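PDB 6AK1: dimethyl-sulfide monooxygenase from Hyphomicrobium sulfonivorans, which oxidises dimethyl sulfide to methanethiol and formaldehyde with FMN, NADH and O2, the first step of dimethyl sulfide degradation. Local coordinates for residues E166-E177 and H447-V457. Numbering follows the deposited sequence.
Sequences EVMYKLWEGSWE and HPAAQYRDAYV
His447 turns an edge toward the face of the Tyr169 ring in an offset edge-to-face pair, planes 76° apart, with CE1 lying 3.5 Å from Tyr169 OH. Asn240 ties the two rings together from outside: its side-chain OD1 is hydrogen-bonded to the tyrosine hydroxyl and its backbone O to His447 NE2. The other ring nitrogen, His447 ND1, accepts the N-H of Ala449 at 2.9 Å, which steadies the imidazole. Ala449 then sets its methyl over a face of Tyr169, CB 3.7 Å from the ring centroid, a CH-pi contact. How a C-terminal extension can dress a TIM barrel is well illustrated here, since 447-457 lies along the last turns of helix 157-174 in this luciferase-like monooxygenase, well away from the predicted FMN site. Tyr452 offers one ring face to the stem of Lys170, whose CG packs against it 3.8 Å from the centroid, a second CH-pi contact. The lysine chain stays extended beyond CG (chi2 179°), carrying NZ past the ring to a salt bridge with Glu166 OE2. Water joins the backbones next, one molecule linking Glu173 O to Asp454 N, another Gly174 O to Tyr456 N. Tyr456 swings its hydroxyl to within 3.3 Å of Lys170 CD and hydrogen-bonds Ile199 O, while Val457 rests CG2 against Glu177 CD at 3.9 Å, beside a carboxylate held by His197.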
loop_
_atom_site.group_PDB
_atom_site.type_symbol
_atom_site.label_atom_id
_atom_site.label_comp_id
_atom_site.label_asym_id
_atom_site.label_seq_id
_atom_site.Cartn_x
_atom_site.Cartn_y
_atom_site.Cartn_z
ATOM N N GLU A 166 7.893 -11.494 12.862
ATOM C CA GLU A 166 7.709 -12.491 13.918
ATOM C C GLU A 166 7.227 -11.841 15.218
ATOM O O GLU A 166 6.236 -12.277 15.816
ATOM C CB GLU A 166 9.023 -13.257 14.127
ATOM C CG GLU A 166 9.069 -14.161 15.362
ATOM C CD GLU A 166 10.421 -14.872 15.535
ATOM O OE1 GLU A 166 11.352 -14.627 14.732
ATOM O OE2 GLU A 166 10.551 -15.679 16.481
ATOM N N VAL A 167 7.902 -10.766 15.648
ATOM C CA VAL A 167 7.483 -10.040 16.851
ATOM C C VAL A 167 6.044 -9.547 16.712
ATOM O O VAL A 167 5.216 -9.746 17.610
ATOM C CB VAL A 167 8.442 -8.866 17.132
ATOM C CG1 VAL A 167 7.872 -7.960 18.215
ATOM C CG2 VAL A 167 9.847 -9.377 17.509
ATOM N N MET A 168 5.734 -8.878 15.585
ATOM C CA MET A 168 4.385 -8.356 15.352
ATOM C C MET A 168 3.350 -9.469 15.418
ATOM O O MET A 168 2.313 -9.326 16.077
ATOM C CB MET A 168 4.294 -7.663 13.980
ATOM C CG MET A 168 5.351 -6.624 13.688
ATOM S SD MET A 168 5.182 -5.193 14.754
ATOM C CE MET A 168 3.897 -4.262 13.924
ATOM N N TYR A 169 3.603 -10.580 14.708
ATOM C CA TYR A 169 2.660 -11.702 14.700
ATOM C C TYR A 169 2.486 -12.315 16.099
ATOM O O TYR A 169 1.382 -12.741 16.468
ATOM C CB TYR A 169 3.127 -12.770 13.709
ATOM C CG TYR A 169 3.176 -12.344 12.238
ATOM C CD1 TYR A 169 2.360 -11.329 11.740
ATOM C CD2 TYR A 169 4.028 -12.981 11.352
ATOM C CE1 TYR A 169 2.412 -10.952 10.392
ATOM C CE2 TYR A 169 4.084 -12.618 10.008
ATOM C CZ TYR A 169 3.275 -11.608 9.533
ATOM O OH TYR A 169 3.353 -11.259 8.198
ATOM N N LYS A 170 3.561 -12.384 16.888
ATOM C CA LYS A 170 3.441 -12.915 18.245
ATOM C C LYS A 170 2.568 -12.017 19.103
ATOM O O LYS A 170 1.710 -12.498 19.852
ATOM C CB LYS A 170 4.825 -13.068 18.888
ATOM C CG LYS A 170 5.659 -14.200 18.310
ATOM C CD LYS A 170 7.042 -14.293 18.982
ATOM C CE LYS A 170 7.902 -15.404 18.362
ATOM N NZ LYS A 170 9.278 -15.429 18.944
ATOM N N LEU A 171 2.760 -10.703 18.996
ATOM C CA LEU A 171 1.955 -9.776 19.786
ATOM C C LEU A 171 0.484 -9.859 19.398
ATOM O O LEU A 171 -0.392 -9.965 20.265
ATOM C CB LEU A 171 2.488 -8.354 19.615
ATOM C CG LEU A 171 3.881 -8.128 20.202
ATOM C CD1 LEU A 171 4.489 -6.824 19.703
ATOM C CD2 LEU A 171 3.837 -8.162 21.744
ATOM N N TRP A 172 0.202 -9.872 18.087
ATOM C CA TRP A 172 -1.172 -9.800 17.586
ATOM C C TRP A 172 -1.927 -11.118 17.737
ATOM O O TRP A 172 -3.111 -11.116 18.095
ATOM C CB TRP A 172 -1.174 -9.392 16.109
ATOM C CG TRP A 172 -0.887 -7.939 15.830
ATOM C CD1 TRP A 172 -1.181 -6.867 16.632
ATOM C CD2 TRP A 172 -0.253 -7.405 14.663
ATOM N NE1 TRP A 172 -0.777 -5.700 16.032
ATOM C CE2 TRP A 172 -0.204 -6.001 14.818
ATOM C CE3 TRP A 172 0.276 -7.978 13.494
ATOM C CZ2 TRP A 172 0.357 -5.154 13.844
ATOM C CZ3 TRP A 172 0.832 -7.132 12.523
ATOM C CH2 TRP A 172 0.867 -5.733 12.715
ATOM N N GLU A 173 -1.270 -12.245 17.445
ATOM C CA GLU A 173 -1.913 -13.558 17.393
ATOM C C GLU A 173 -1.739 -14.387 18.662
ATOM O O GLU A 173 -2.684 -15.063 19.080
ATOM C CB GLU A 173 -1.379 -14.366 16.204
ATOM C CG GLU A 173 -1.587 -13.718 14.840
ATOM C CD GLU A 173 -3.047 -13.726 14.392
ATOM O OE1 GLU A 173 -3.835 -14.561 14.891
ATOM O OE2 GLU A 173 -3.409 -12.886 13.536
ATOM N N GLY A 174 -0.557 -14.370 19.283
ATOM C CA GLY A 174 -0.273 -15.300 20.362
ATOM C C GLY A 174 -0.392 -14.781 21.781
ATOM O O GLY A 174 -0.720 -15.543 22.699
ATOM N N SER A 175 -0.148 -13.484 21.971
ATOM C CA SER A 175 0.018 -12.955 23.322
ATOM C C SER A 175 -1.266 -13.064 24.146
ATOM O O SER A 175 -1.220 -13.453 25.319
ATOM C CB SER A 175 0.503 -11.512 23.261
ATOM O OG SER A 175 0.718 -11.049 24.574
ATOM N N TRP A 176 -2.420 -12.713 23.575
ATOM C CA TRP A 176 -3.696 -12.897 24.273
ATOM C C TRP A 176 -4.474 -14.016 23.598
ATOM O O TRP A 176 -4.626 -14.014 22.373
ATOM C CB TRP A 176 -4.579 -11.636 24.297
ATOM C CG TRP A 176 -4.009 -10.401 24.931
ATOM C CD1 TRP A 176 -2.730 -9.936 24.832
ATOM C CD2 TRP A 176 -4.718 -9.452 25.739
ATOM N NE1 TRP A 176 -2.592 -8.765 25.533
ATOM C CE2 TRP A 176 -3.796 -8.447 26.109
ATOM C CE3 TRP A 176 -6.040 -9.356 26.191
ATOM C CZ2 TRP A 176 -4.152 -7.358 26.912
ATOM C CZ3 TRP A 176 -6.397 -8.274 27.004
ATOM C CH2 TRP A 176 -5.455 -7.293 27.354
ATOM N N GLU A 177 -4.960 -14.963 24.391
ATOM C CA GLU A 177 -5.857 -15.988 23.875
ATOM C C GLU A 177 -7.241 -15.396 23.615
ATOM O O GLU A 177 -7.648 -14.397 24.223
ATOM C CB GLU A 177 -5.983 -17.155 24.857
ATOM C CG GLU A 177 -4.688 -17.889 25.148
ATOM C CD GLU A 177 -4.842 -18.904 26.287
ATOM O OE1 GLU A 177 -5.880 -19.600 26.320
ATOM O OE2 GLU A 177 -3.940 -18.994 27.151
ATOM N N HIS A 447 -0.699 -18.974 6.534
ATOM C CA HIS A 447 -0.002 -17.697 6.640
ATOM C C HIS A 447 0.956 -17.747 7.825
ATOM O O HIS A 447 0.624 -18.337 8.849
ATOM C CB HIS A 447 -0.998 -16.545 6.820
ATOM C CG HIS A 447 -0.367 -15.190 6.752
ATOM N ND1 HIS A 447 0.306 -14.627 7.819
ATOM C CD2 HIS A 447 -0.271 -14.301 5.733
ATOM C CE1 HIS A 447 0.784 -13.449 7.460
ATOM N NE2 HIS A 447 0.450 -13.228 6.198
ATOM N N PRO A 448 2.148 -17.146 7.713
ATOM C CA PRO A 448 3.120 -17.257 8.815
ATOM C C PRO A 448 2.615 -16.710 10.139
ATOM O O PRO A 448 3.099 -17.149 11.188
ATOM C CB PRO A 448 4.336 -16.467 8.303
ATOM C CG PRO A 448 3.813 -15.612 7.173
ATOM C CD PRO A 448 2.688 -16.389 6.569
ATOM N N ALA A 449 1.653 -15.780 10.131
ATOM C CA ALA A 449 1.079 -15.292 11.384
ATOM C C ALA A 449 0.303 -16.383 12.121
ATOM O O ALA A 449 0.241 -16.376 13.359
ATOM C CB ALA A 449 0.170 -14.090 11.115
ATOM N N ALA A 450 -0.285 -17.329 11.382
ATOM C CA ALA A 450 -1.123 -18.358 11.994
ATOM C C ALA A 450 -0.352 -19.286 12.932
ATOM O O ALA A 450 -0.966 -19.937 13.780
ATOM C CB ALA A 450 -1.806 -19.183 10.906
ATOM N N GLN A 451 0.972 -19.366 12.816
ATOM C CA GLN A 451 1.697 -20.265 13.706
ATOM C C GLN A 451 1.769 -19.754 15.141
ATOM O O GLN A 451 2.063 -20.543 16.045
ATOM C CB GLN A 451 3.099 -20.524 13.169
ATOM C CG GLN A 451 4.002 -19.335 13.155
ATOM C CD GLN A 451 4.856 -19.338 11.907
ATOM O OE1 GLN A 451 4.856 -20.323 11.168
ATOM N NE2 GLN A 451 5.563 -18.228 11.642
ATOM N N TYR A 452 1.493 -18.475 15.387
ATOM C CA TYR A 452 1.427 -18.000 16.762
ATOM C C TYR A 452 0.017 -18.037 17.324
ATOM O O TYR A 452 -0.160 -17.783 18.516
ATOM C CB TYR A 452 2.018 -16.594 16.857
ATOM C CG TYR A 452 3.390 -16.621 16.275
ATOM C CD1 TYR A 452 4.408 -17.330 16.907
ATOM C CD2 TYR A 452 3.657 -16.023 15.065
ATOM C CE1 TYR A 452 5.665 -17.411 16.363
ATOM C CE2 TYR A 452 4.909 -16.088 14.515
ATOM C CZ TYR A 452 5.911 -16.784 15.163
ATOM O OH TYR A 452 7.163 -16.839 14.597
ATOM N N ARG A 453 -0.975 -18.385 16.505
ATOM C CA ARG A 453 -2.342 -18.501 16.979
ATOM C C ARG A 453 -2.435 -19.698 17.922
ATOM O O ARG A 453 -2.125 -20.834 17.542
ATOM C CB ARG A 453 -3.309 -18.621 15.805
ATOM C CG ARG A 453 -4.733 -18.866 16.253
ATOM C CD ARG A 453 -5.719 -18.708 15.048
ATOM N NE ARG A 453 -7.016 -19.201 15.497
ATOM C CZ ARG A 453 -8.138 -19.068 14.792
ATOM N NH1 ARG A 453 -9.285 -19.547 15.262
ATOM N NH2 ARG A 453 -8.116 -18.435 13.618
ATOM N N ASP A 454 -2.802 -19.416 19.168
ATOM C CA ASP A 454 -2.885 -20.394 20.253
ATOM C C ASP A 454 -1.540 -21.023 20.606
ATOM O O ASP A 454 -1.500 -22.021 21.337
ATOM C CB ASP A 454 -3.904 -21.491 19.930
ATOM C CG ASP A 454 -5.330 -20.996 20.013
ATOM O OD1 ASP A 454 -5.639 -20.187 20.919
ATOM O OD2 ASP A 454 -6.137 -21.431 19.164
ATOM N N ALA A 455 -0.430 -20.460 20.121
ATOM C CA ALA A 455 0.886 -21.046 20.367
ATOM C C ALA A 455 1.400 -20.803 21.778
ATOM O O ALA A 455 2.422 -21.389 22.146
ATOM C CB ALA A 455 1.927 -20.511 19.375
ATOM N N TYR A 456 0.747 -19.953 22.568
ATOM C CA TYR A 456 1.151 -19.728 23.950
ATOM C C TYR A 456 0.179 -20.359 24.933
ATOM O O TYR A 456 0.318 -20.154 26.149
ATOM C CB TYR A 456 1.317 -18.229 24.241
ATOM C CG TYR A 456 2.507 -17.615 23.523
ATOM C CD1 TYR A 456 2.413 -17.215 22.193
ATOM C CD2 TYR A 456 3.726 -17.460 24.162
ATOM C CE1 TYR A 456 3.495 -16.664 21.529
ATOM C CE2 TYR A 456 4.807 -16.915 23.514
ATOM C CZ TYR A 456 4.687 -16.512 22.198
ATOM O OH TYR A 456 5.768 -15.960 21.544
ATOM N N VAL A 457 -0.796 -21.122 24.429
ATOM C CA VAL A 457 -1.721 -21.852 25.294
ATOM C C VAL A 457 -0.923 -22.814 26.159
ATOM O O VAL A 457 -0.142 -23.628 25.654
ATOM C CB VAL A 457 -2.776 -22.587 24.456
ATOM C CG1 VAL A 457 -3.649 -23.464 25.342
ATOM C CG2 VAL A 457 -3.623 -21.592 23.679
HETATM O O HOH W 1 -3.573 -16.876 20.532
HETATM O O HOH W 2 -1.586 -18.176 22.238
#